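Local coordinates for protein cortical-lytic enzyme (Bacillus cereus, PDB 4S3J) that acts as an N-acetylglucosaminidase that degrades partially broken-down spore cortex peptidoglycan during germination, probably recognising its muramic acid delta-lactam residues, at residues Ala348-Pro358 against His369-Gly377; Asn130-Phe141 against Pro152-Ala162. All coordinates share one frame; numbering follows the deposited sequence.

Interaction 1: residues Ala348-Pro358 against His369-Gly377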
loop_
_atom_site.group_PDB
_atom_site.type_symbol
_atom_site.label_atom_id
_atom_site.label_comp_id
_atom_site.label_asym_id
_atom_site.label_seq_id
_atom_site.Cartn_x
_atom_site.Cartn_y
_atom_site.Cartn_z
ATOM N N ALA A 348 15.779 2.140 -4.677
ATOM C CA ALA A 348 16.023 3.498 -4.217
ATOM C C ALA A 348 17.284 3.522 -3.352
ATOM O O ALA A 348 18.179 4.338 -3.556
ATOM C CB ALA A 348 14.820 4.031 -3.440
ATOM N N VAL A 349 17.363 2.606 -2.391
ATOM C CA VAL A 349 18.559 2.534 -1.541
ATOM C C VAL A 349 19.777 2.266 -2.419
ATOM O O VAL A 349 20.854 2.819 -2.200
ATOM C CB VAL A 349 18.426 1.457 -0.470
ATOM C CG1 VAL A 349 19.729 1.323 0.346
ATOM C CG2 VAL A 349 17.269 1.791 0.446
ATOM N N ALA A 350 19.619 1.440 -3.447
ATOM C CA ALA A 350 20.748 1.119 -4.318
ATOM C C ALA A 350 21.267 2.348 -5.072
ATOM O O ALA A 350 22.475 2.455 -5.337
ATOM C CB ALA A 350 20.353 0.013 -5.289
ATOM N N LEU A 351 20.377 3.281 -5.427
ATOM C CA LEU A 351 20.803 4.531 -6.044
ATOM C C LEU A 351 21.628 5.390 -5.082
ATOM O O LEU A 351 22.652 5.969 -5.454
ATOM C CB LEU A 351 19.587 5.315 -6.537
ATOM C CG LEU A 351 18.896 4.725 -7.764
ATOM C CD1 LEU A 351 17.545 5.373 -7.901
ATOM C CD2 LEU A 351 19.707 4.921 -9.059
ATOM N N ALA A 352 21.180 5.499 -3.840
ATOM C CA ALA A 352 21.923 6.291 -2.847
ATOM C C ALA A 352 23.283 5.651 -2.615
ATOM O O ALA A 352 24.290 6.347 -2.476
ATOM C CB ALA A 352 21.133 6.407 -1.548
ATOM N N ARG A 353 23.340 4.319 -2.586
ATOM C CA ARG A 353 24.623 3.622 -2.444
ATOM C C ARG A 353 25.562 3.917 -3.631
ATOM O O ARG A 353 26.746 4.262 -3.475
ATOM C CB ARG A 353 24.372 2.120 -2.327
ATOM C CG ARG A 353 25.634 1.275 -2.165
ATOM C CD ARG A 353 25.281 -0.221 -2.039
ATOM N NE ARG A 353 24.514 -0.489 -0.826
ATOM C CZ ARG A 353 23.231 -0.796 -0.734
ATOM N NH1 ARG A 353 22.705 -0.955 0.480
ATOM N NH2 ARG A 353 22.486 -0.977 -1.805
ATOM N N LYS A 354 25.029 3.780 -4.834
ATOM C CA LYS A 354 25.841 3.927 -6.042
ATOM C C LYS A 354 26.438 5.321 -6.161
ATOM O O LYS A 354 27.601 5.488 -6.555
ATOM C CB LYS A 354 25.003 3.624 -7.285
ATOM C CG LYS A 354 25.711 3.819 -8.607
ATOM C CD LYS A 354 24.846 3.327 -9.720
ATOM C CE LYS A 354 25.496 3.622 -11.075
ATOM N NZ LYS A 354 24.581 3.320 -12.200
ATOM N N TYR A 355 25.620 6.325 -5.851
ATOM C CA TYR A 355 26.009 7.720 -6.040
ATOM C C TYR A 355 26.497 8.403 -4.744
ATOM O O TYR A 355 26.665 9.633 -4.686
ATOM C CB TYR A 355 24.855 8.471 -6.701
ATOM C CG TYR A 355 24.628 7.958 -8.112
ATOM C CD1 TYR A 355 25.533 8.252 -9.131
ATOM C CD2 TYR A 355 23.519 7.179 -8.441
ATOM C CE1 TYR A 355 25.344 7.783 -10.414
ATOM C CE2 TYR A 355 23.328 6.707 -9.718
ATOM C CZ TYR A 355 24.245 7.012 -10.706
ATOM O OH TYR A 355 24.038 6.539 -11.980
ATOM N N ASN A 356 26.734 7.584 -3.725
ATOM C CA ASN A 356 27.364 7.986 -2.476
ATOM C C ASN A 356 26.724 9.164 -1.753
ATOM O O ASN A 356 27.425 10.096 -1.312
ATOM C CB ASN A 356 28.840 8.345 -2.731
ATOM C CG ASN A 356 29.613 7.213 -3.389
ATOM O OD1 ASN A 356 29.873 6.183 -2.769
ATOM N ND2 ASN A 356 29.984 7.404 -4.649
ATOM N N VAL A 357 25.419 9.087 -1.547
ATOM C CA VAL A 357 24.713 10.080 -0.768
ATOM C C VAL A 357 23.883 9.384 0.319
ATOM O O VAL A 357 23.492 8.218 0.159
ATOM C CB VAL A 357 23.813 10.947 -1.683
ATOM C CG1 VAL A 357 24.681 11.745 -2.663
ATOM C CG2 VAL A 357 22.810 10.088 -2.410
ATOM N N PRO A 358 23.665 10.072 1.444
ATOM C CA PRO A 358 22.830 9.540 2.518
ATOM C C PRO A 358 21.352 9.718 2.219
ATOM O O PRO A 358 20.969 10.571 1.382
ATOM C CB PRO A 358 23.226 10.382 3.729
ATOM C CG PRO A 358 23.612 11.700 3.144
ATOM C CD PRO A 358 24.252 11.381 1.811
ATOM N N HIS A 369 14.004 10.455 1.363
ATOM C CA HIS A 369 14.360 11.114 0.113
ATOM C C HIS A 369 15.839 11.426 0.054
ATOM O O HIS A 369 16.520 11.439 1.062
ATOM C CB HIS A 369 13.558 12.399 -0.050
ATOM C CG HIS A 369 13.817 13.416 1.013
ATOM N ND1 HIS A 369 14.560 14.558 0.782
ATOM C CD2 HIS A 369 13.457 13.455 2.320
ATOM C CE1 HIS A 369 14.632 15.262 1.899
ATOM N NE2 HIS A 369 13.965 14.623 2.842
ATOM N N PHE A 370 16.331 11.693 -1.151
ATOM C CA PHE A 370 17.715 12.115 -1.336
ATOM C C PHE A 370 17.904 12.711 -2.720
ATOM O O PHE A 370 17.034 12.579 -3.596
ATOM C CB PHE A 370 18.715 10.964 -1.122
ATOM C CG PHE A 370 18.490 9.773 -2.002
ATOM C CD1 PHE A 370 17.627 8.750 -1.604
ATOM C CD2 PHE A 370 19.135 9.655 -3.231
ATOM C CE1 PHE A 370 17.401 7.661 -2.407
ATOM C CE2 PHE A 370 18.919 8.563 -4.029
ATOM C CZ PHE A 370 18.051 7.568 -3.630
ATOM N N ASN A 371 19.029 13.400 -2.898
ATOM C CA ASN A 371 19.423 13.962 -4.194
ATOM C C ASN A 371 20.826 13.475 -4.545
ATOM O O ASN A 371 21.674 13.271 -3.650
ATOM C CB ASN A 371 19.411 15.488 -4.184
ATOM C CG ASN A 371 18.029 16.077 -3.980
ATOM O OD1 ASN A 371 17.396 15.871 -2.933
ATOM N ND2 ASN A 371 17.591 16.889 -4.938
ATOM N N TYR A 372 21.095 13.313 -5.837
ATOM C CA TYR A 372 22.411 12.875 -6.287
ATOM C C TYR A 372 22.718 13.426 -7.674
ATOM O O TYR A 372 21.813 13.904 -8.358
ATOM C CB TYR A 372 22.496 11.346 -6.289
ATOM C CG TYR A 372 21.684 10.602 -7.335
ATOM C CD1 TYR A 372 22.219 10.314 -8.588
ATOM C CD2 TYR A 372 20.391 10.151 -7.062
ATOM C CE1 TYR A 372 21.482 9.603 -9.554
ATOM C CE2 TYR A 372 19.647 9.435 -8.022
ATOM C CZ TYR A 372 20.205 9.163 -9.268
ATOM O OH TYR A 372 19.486 8.459 -10.238
ATOM N N PHE A 373 23.993 13.372 -8.073
ATOM C CA PHE A 373 24.392 13.650 -9.459
ATOM C C PHE A 373 24.802 12.366 -10.154
ATOM O O PHE A 373 25.570 11.577 -9.589
ATOM C CB PHE A 373 25.555 14.646 -9.534
ATOM C CG PHE A 373 25.174 16.042 -9.217
ATOM C CD1 PHE A 373 24.552 16.824 -10.161
ATOM C CD2 PHE A 373 25.462 16.591 -7.979
ATOM C CE1 PHE A 373 24.174 18.122 -9.869
ATOM C CE2 PHE A 373 25.081 17.883 -7.684
ATOM C CZ PHE A 373 24.458 18.652 -8.625
ATOM N N ASP A 374 24.312 12.143 -11.373
ATOM C CA ASP A 374 24.748 10.974 -12.118
ATOM C C ASP A 374 26.059 11.272 -12.864
ATOM O O ASP A 374 26.623 12.370 -12.752
ATOM C CB ASP A 374 23.638 10.465 -13.084
ATOM C CG ASP A 374 23.270 11.450 -14.189
ATOM O OD1 ASP A 374 24.094 12.304 -14.571
ATOM O OD2 ASP A 374 22.118 11.345 -14.692
ATOM N N GLU A 375 26.525 10.273 -13.605
ATOM C CA GLU A 375 27.812 10.323 -14.300
ATOM C C GLU A 375 27.856 11.414 -15.374
ATOM O O GLU A 375 28.936 11.832 -15.814
ATOM C CB GLU A 375 28.093 8.959 -14.951
ATOM C CG GLU A 375 28.133 7.767 -13.992
ATOM C CD GLU A 375 26.780 7.051 -13.826
ATOM O OE1 GLU A 375 25.704 7.697 -13.877
ATOM O OE2 GLU A 375 26.799 5.812 -13.651
ATOM N N ASN A 376 26.685 11.852 -15.839
ATOM C CA ASN A 376 26.622 12.932 -16.819
ATOM C C ASN A 376 26.450 14.290 -16.157
ATOM O O ASN A 376 26.276 15.294 -16.846
ATOM C CB ASN A 376 25.486 12.724 -17.828
ATOM C CG ASN A 376 25.694 11.502 -18.702
ATOM O OD1 ASN A 376 26.815 11.037 -18.878
ATOM N ND2 ASN A 376 24.623 11.038 -19.323
ATOM N N GLY A 377 26.468 14.326 -14.819
ATOM C CA GLY A 377 26.322 15.581 -14.108
ATOM C C GLY A 377 24.910 16.088 -13.979
ATOM O O GLY A 377 24.701 17.261 -13.722
HETATM O O HOH W 1 26.080 12.125 -6.342
#
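Tyr355, at the C-terminal end of helix 345-354, lies flat over Tyr372 of strand 367-373, and its atoms trace the contact from root to tip. CB already rests 3.7 Å from Tyr372 CD1. With CG anti to the carbonyl carbon (chi1 -66°), the ring extends over its partner in an offset stack, the planes 11° apart and the centroids separated by 4.4 Å. CD2 lies over the rim of the Tyr372 ring and CE2 just beyond it, both 3.4 Å from Tyr372 CE1, while CD1 meets the backbone of the strand at Phe373 O. The opposite face of the Tyr355 ring carries Lys354 CG over its centre. At the tip, OH donates to Glu375 OE1 over 2.8 Å, arriving from above the carboxylate plane. Lys354 NZ gives the same hydroxyl a weak bond and forms a long salt bridge to Glu375 OE2, so the phenol oxygen is linked to both charged groups.

A Schellman motif ends the helix here, with Asn356 as its C-prime residue, and swings Val357 back against the strand. The helix and strands 360-362, 367-373 and 379-383 form an excursion from the barrel, consistent with the alpha+beta insertion of many family 18 chitinases. Within it, Val357 CG2 touches both Phe370 CD2 and Tyr372 CB. Ala352 CB sits over the centre of the Phe370 ring, a CH-pi contact 3.9 Å from its centroid, and Leu351 CB approaches the edge. Tyr372 OH is hydrogen-bonded to Asp328, while one water bridges Tyr355 O and Phe373 N.

Interaction 2: residues Asn130-Phe141 against Pro152-Ala162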
loop_
_atom_site.group_PDB
_atom_site.type_symbol
_atom_site.label_atom_id
_atom_site.label_comp_id
_atom_site.label_asym_id
_atom_site.label_seq_id
_atom_site.Cartn_x
_atom_site.Cartn_y
_atom_site.Cartn_z
ATOM N N ASN A 130 1.836 -13.592 -1.125
ATOM C CA ASN A 130 0.507 -14.173 -0.880
ATOM C C ASN A 130 0.186 -14.555 0.581
ATOM O O ASN A 130 -0.952 -14.367 1.034
ATOM C CB ASN A 130 0.313 -15.415 -1.761
ATOM C CG ASN A 130 -1.137 -15.848 -1.837
ATOM O OD1 ASN A 130 -2.029 -15.029 -2.062
ATOM N ND2 ASN A 130 -1.383 -17.129 -1.597
ATOM N N PRO A 131 1.154 -15.119 1.320
ATOM C CA PRO A 131 0.844 -15.474 2.711
ATOM C C PRO A 131 0.432 -14.274 3.570
ATOM O O PRO A 131 -0.294 -14.450 4.547
ATOM C CB PRO A 131 2.161 -16.065 3.219
ATOM C CG PRO A 131 2.884 -16.495 2.034
ATOM C CD PRO A 131 2.502 -15.560 0.931
ATOM N N PHE A 132 0.861 -13.077 3.175
ATOM C CA PHE A 132 0.582 -11.849 3.912
ATOM C C PHE A 132 -0.731 -11.168 3.498
ATOM O O PHE A 132 -1.026 -10.070 3.989
ATOM C CB PHE A 132 1.723 -10.825 3.718
ATOM C CG PHE A 132 3.085 -11.301 4.130
ATOM C CD1 PHE A 132 3.921 -11.947 3.230
ATOM C CD2 PHE A 132 3.546 -11.047 5.409
ATOM C CE1 PHE A 132 5.180 -12.360 3.613
ATOM C CE2 PHE A 132 4.805 -11.459 5.795
ATOM C CZ PHE A 132 5.621 -12.119 4.894
ATOM N N LEU A 133 -1.516 -11.809 2.621
ATOM C CA LEU A 133 -2.678 -11.169 2.000
ATOM C C LEU A 133 -4.040 -11.721 2.407
ATOM O O LEU A 133 -4.247 -12.940 2.478
ATOM C CB LEU A 133 -2.595 -11.291 0.486
ATOM C CG LEU A 133 -1.377 -10.680 -0.185
ATOM C CD1 LEU A 133 -1.560 -10.859 -1.697
ATOM C CD2 LEU A 133 -1.211 -9.225 0.181
ATOM N N THR A 134 -4.992 -10.822 2.621
ATOM C CA THR A 134 -6.386 -11.232 2.709
ATOM C C THR A 134 -6.937 -11.431 1.296
ATOM O O THR A 134 -7.691 -12.389 1.021
ATOM C CB THR A 134 -7.255 -10.195 3.460
ATOM O OG1 THR A 134 -6.630 -9.831 4.701
ATOM C CG2 THR A 134 -8.648 -10.766 3.721
ATOM N N TYR A 135 -6.548 -10.507 0.413
ATOM C CA TYR A 135 -6.998 -10.483 -0.974
ATOM C C TYR A 135 -5.838 -10.288 -1.944
ATOM O O TYR A 135 -4.928 -9.528 -1.648
ATOM C CB TYR A 135 -7.989 -9.340 -1.193
ATOM C CG TYR A 135 -9.254 -9.393 -0.386
ATOM C CD1 TYR A 135 -10.337 -10.101 -0.846
ATOM C CD2 TYR A 135 -9.363 -8.713 0.819
ATOM C CE1 TYR A 135 -11.497 -10.153 -0.130
ATOM C CE2 TYR A 135 -10.530 -8.750 1.550
ATOM C CZ TYR A 135 -11.592 -9.477 1.064
ATOM O OH TYR A 135 -12.785 -9.550 1.761
ATOM N N LEU A 136 -5.909 -10.956 -3.101
ATOM C CA LEU A 136 -4.992 -10.759 -4.227
ATOM C C LEU A 136 -5.792 -10.228 -5.407
ATOM O O LEU A 136 -6.791 -10.844 -5.811
ATOM C CB LEU A 136 -4.287 -12.058 -4.594
ATOM C CG LEU A 136 -3.345 -12.004 -5.800
ATOM C CD1 LEU A 136 -2.154 -11.040 -5.552
ATOM C CD2 LEU A 136 -2.848 -13.393 -6.146
ATOM N N ALA A 137 -5.357 -9.098 -5.951
ATOM C CA ALA A 137 -6.090 -8.392 -7.005
ATOM C C ALA A 137 -5.351 -8.380 -8.327
ATOM O O ALA A 137 -4.456 -7.551 -8.534
ATOM C CB ALA A 137 -6.379 -6.960 -6.583
ATOM N N TYR A 138 -5.740 -9.271 -9.239
ATOM C CA TYR A 138 -5.115 -9.344 -10.545
ATOM C C TYR A 138 -5.738 -8.307 -11.477
ATOM O O TYR A 138 -6.902 -8.397 -11.878
ATOM C CB TYR A 138 -5.215 -10.771 -11.092
ATOM C CG TYR A 138 -4.449 -11.030 -12.383
ATOM C CD1 TYR A 138 -3.531 -10.124 -12.877
ATOM C CD2 TYR A 138 -4.679 -12.184 -13.121
ATOM C CE1 TYR A 138 -2.858 -10.365 -14.060
ATOM C CE2 TYR A 138 -3.989 -12.434 -14.289
ATOM C CZ TYR A 138 -3.100 -11.526 -14.760
ATOM O OH TYR A 138 -2.419 -11.768 -15.946
ATOM N N PHE A 139 -4.935 -7.303 -11.807
ATOM C CA PHE A 139 -5.375 -6.152 -12.580
ATOM C C PHE A 139 -5.106 -6.398 -14.063
ATOM O O PHE A 139 -3.922 -6.493 -14.434
ATOM C CB PHE A 139 -4.616 -4.901 -12.115
ATOM C CG PHE A 139 -5.188 -3.606 -12.639
ATOM C CD1 PHE A 139 -4.873 -3.155 -13.901
ATOM C CD2 PHE A 139 -5.994 -2.813 -11.832
ATOM C CE1 PHE A 139 -5.395 -1.949 -14.379
ATOM C CE2 PHE A 139 -6.497 -1.620 -12.307
ATOM C CZ PHE A 139 -6.196 -1.192 -13.565
ATOM N N SER A 140 -6.114 -6.514 -14.945
ATOM C CA SER A 140 -7.558 -6.489 -14.655
ATOM C C SER A 140 -8.324 -7.222 -15.764
ATOM O O SER A 140 -7.759 -7.573 -16.787
ATOM C CB SER A 140 -8.084 -5.050 -14.574
ATOM O OG SER A 140 -8.151 -4.482 -15.872
ATOM N N PHE A 141 -9.603 -7.460 -15.524
ATOM C CA PHE A 141 -10.568 -7.830 -16.566
ATOM C C PHE A 141 -11.151 -6.542 -17.120
ATOM O O PHE A 141 -11.678 -5.736 -16.353
ATOM C CB PHE A 141 -11.697 -8.677 -15.999
ATOM C CG PHE A 141 -11.307 -10.076 -15.616
ATOM C CD1 PHE A 141 -10.474 -10.305 -14.522
ATOM C CD2 PHE A 141 -11.802 -11.167 -16.315
ATOM C CE1 PHE A 141 -10.135 -11.586 -14.160
ATOM C CE2 PHE A 141 -11.458 -12.463 -15.942
ATOM C CZ PHE A 141 -10.627 -12.666 -14.863
ATOM N N PRO A 152 -7.434 -11.362 -18.463
ATOM C CA PRO A 152 -5.968 -11.269 -18.518
ATOM C C PRO A 152 -5.298 -12.641 -18.561
ATOM O O PRO A 152 -5.917 -13.634 -18.201
ATOM C CB PRO A 152 -5.615 -10.532 -17.232
ATOM C CG PRO A 152 -6.717 -10.850 -16.302
ATOM C CD PRO A 152 -7.959 -10.967 -17.144
ATOM N N THR A 153 -4.033 -12.688 -18.978
ATOM C CA THR A 153 -3.385 -13.970 -19.211
ATOM C C THR A 153 -3.181 -14.741 -17.908
ATOM O O THR A 153 -2.991 -14.138 -16.854
ATOM C CB THR A 153 -2.018 -13.777 -19.926
ATOM O OG1 THR A 153 -1.466 -15.052 -20.264
ATOM C CG2 THR A 153 -1.030 -13.005 -19.055
ATOM N N GLU A 154 -3.250 -16.069 -17.989
ATOM C CA GLU A 154 -2.923 -16.957 -16.870
ATOM C C GLU A 154 -3.753 -16.666 -15.618
ATOM O O GLU A 154 -3.257 -16.767 -14.488
ATOM C CB GLU A 154 -1.423 -16.845 -16.558
ATOM C CG GLU A 154 -0.527 -17.140 -17.765
ATOM C CD GLU A 154 0.944 -16.839 -17.498
ATOM O OE1 GLU A 154 1.502 -17.358 -16.512
ATOM O OE2 GLU A 154 1.532 -16.057 -18.274
ATOM N N THR A 155 -5.027 -16.325 -15.813
ATOM C CA THR A 155 -5.899 -16.013 -14.682
ATOM C C THR A 155 -6.039 -17.199 -13.744
ATOM O O THR A 155 -5.994 -17.032 -12.535
ATOM C CB THR A 155 -7.304 -15.552 -15.152
ATOM O OG1 THR A 155 -7.188 -14.263 -15.761
ATOM C CG2 THR A 155 -8.245 -15.399 -14.000
ATOM N N ALA A 156 -6.214 -18.402 -14.284
ATOM C CA ALA A 156 -6.394 -19.579 -13.433
ATOM C C ALA A 156 -5.169 -19.811 -12.547
ATOM O O ALA A 156 -5.305 -20.180 -11.380
ATOM C CB ALA A 156 -6.682 -20.812 -14.277
ATOM N N LYS A 157 -3.981 -19.620 -13.109
ATOM C CA LYS A 157 -2.735 -19.775 -12.359
ATOM C C LYS A 157 -2.677 -18.835 -11.158
ATOM O O LYS A 157 -2.306 -19.241 -10.049
ATOM C CB LYS A 157 -1.526 -19.515 -13.270
ATOM C CG LYS A 157 -0.160 -19.639 -12.578
ATOM C CD LYS A 157 1.011 -19.347 -13.519
ATOM C CE LYS A 157 1.126 -20.378 -14.637
ATOM N NZ LYS A 157 2.294 -20.119 -15.526
ATOM N N ILE A 158 -3.006 -17.569 -11.396
ATOM C CA ILE A 158 -2.923 -16.541 -10.359
ATOM C C ILE A 158 -3.997 -16.756 -9.291
ATOM O O ILE A 158 -3.724 -16.657 -8.103
ATOM C CB ILE A 158 -3.042 -15.138 -10.986
ATOM C CG1 ILE A 158 -1.893 -14.897 -11.988
ATOM C CG2 ILE A 158 -3.041 -14.056 -9.928
ATOM C CD1 ILE A 158 -0.496 -15.004 -11.402
ATOM N N ALA A 159 -5.216 -17.085 -9.700
ATOM C CA ALA A 159 -6.280 -17.353 -8.732
ATOM C C ALA A 159 -5.944 -18.549 -7.859
ATOM O O ALA A 159 -6.248 -18.557 -6.667
ATOM C CB ALA A 159 -7.606 -17.582 -9.430
ATOM N N ASN A 160 -5.332 -19.569 -8.454
ATOM C CA ASN A 160 -4.987 -20.775 -7.707
ATOM C C ASN A 160 -3.896 -20.499 -6.672
ATOM O O ASN A 160 -3.908 -21.073 -5.580
ATOM C CB ASN A 160 -4.524 -21.884 -8.653
ATOM C CG ASN A 160 -4.376 -23.227 -7.952
ATOM O OD1 ASN A 160 -5.193 -23.597 -7.109
ATOM N ND2 ASN A 160 -3.315 -23.951 -8.286
ATOM N N ILE A 161 -2.955 -19.623 -7.010
ATOM C CA ILE A 161 -1.928 -19.222 -6.053
ATOM C C ILE A 161 -2.607 -18.628 -4.821
ATOM O O ILE A 161 -2.272 -18.953 -3.682
ATOM C CB ILE A 161 -0.937 -18.212 -6.668
ATOM C CG1 ILE A 161 -0.008 -18.926 -7.653
ATOM C CG2 ILE A 161 -0.098 -17.512 -5.586
ATOM C CD1 ILE A 161 0.880 -17.999 -8.458
ATOM N N ALA A 162 -3.556 -17.733 -5.065
ATOM C CA ALA A 162 -4.277 -17.087 -3.983
ATOM C C ALA A 162 -5.006 -18.110 -3.114
ATOM O O ALA A 162 -4.807 -18.157 -1.899
ATOM C CB ALA A 162 -5.255 -16.075 -4.539
#
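Pro152 is wedged between two aromatic rings of strand 135-143, turning a different carbon to each. Its CD stands over the centre of the Phe141 ring, 3.6 Å from the centroid, whereas CG lies over a face of Tyr138, offset toward the rim. Both are CH-pi contacts. Tyr138 and the proline run antiparallel, and the phenol reaches the next residue: OH donates to Thr153 O over 2.6 Å, in the carbonyl plane and on a lone pair. This bond anchors the tip of the ring, while Pro152 on one face and Ile158 limit its rotation. The tyrosine gets there with CG anti to the backbone N (chi1 -173°). Phe141 points its far edge at Thr155, where CZ meets CG2 at 3.7 Å, while Thr155 OG1 donates to Pro152 O and ties together the turn that leads into the helix. Farther along the helix, Ile158 lies roughly perpendicular to Tyr138, its CG1 4.0 Å from Tyr138 CE2, and its CG2 meets Leu136 CD2, which rests on Ala162 CB 3.9 Å away.

Residues 135-141 of the strand and 155-162 of the helix run nearly antiparallel, at 168°, as in a beta-alpha unit of a TIM barrel. Strand 135-143 lies between parallel strands 104-111 and 168-177, with Tyr135 and Ala137 directed away from the helix; on the flank, Phe141 and Thr155 touch Thr206 and Tyr210 of helix 193-210.

In the fold
Interactions 1 and 2 both pack a helix against a strand within the family 18 region, yet their centres are 35 Å apart and they share no element. Interaction 2 is a buried contact of the barrel itself, fastening the outer helix to its own strand; there Ser140, whose side chain is about 10 Å from that of Glu220, the probable proton donor, follows a cis peptide. Interaction 1 is partly exposed and belongs to what is probably a peripheral insertion, away from the active site. Aromatic groups serve both, but differently: a proline between rings and a hydroxyl-to-carbonyl bond in 130-141/152-162, a tyrosine stack with charged groups at its tip and a water bridging the backbones in 348-358/369-377.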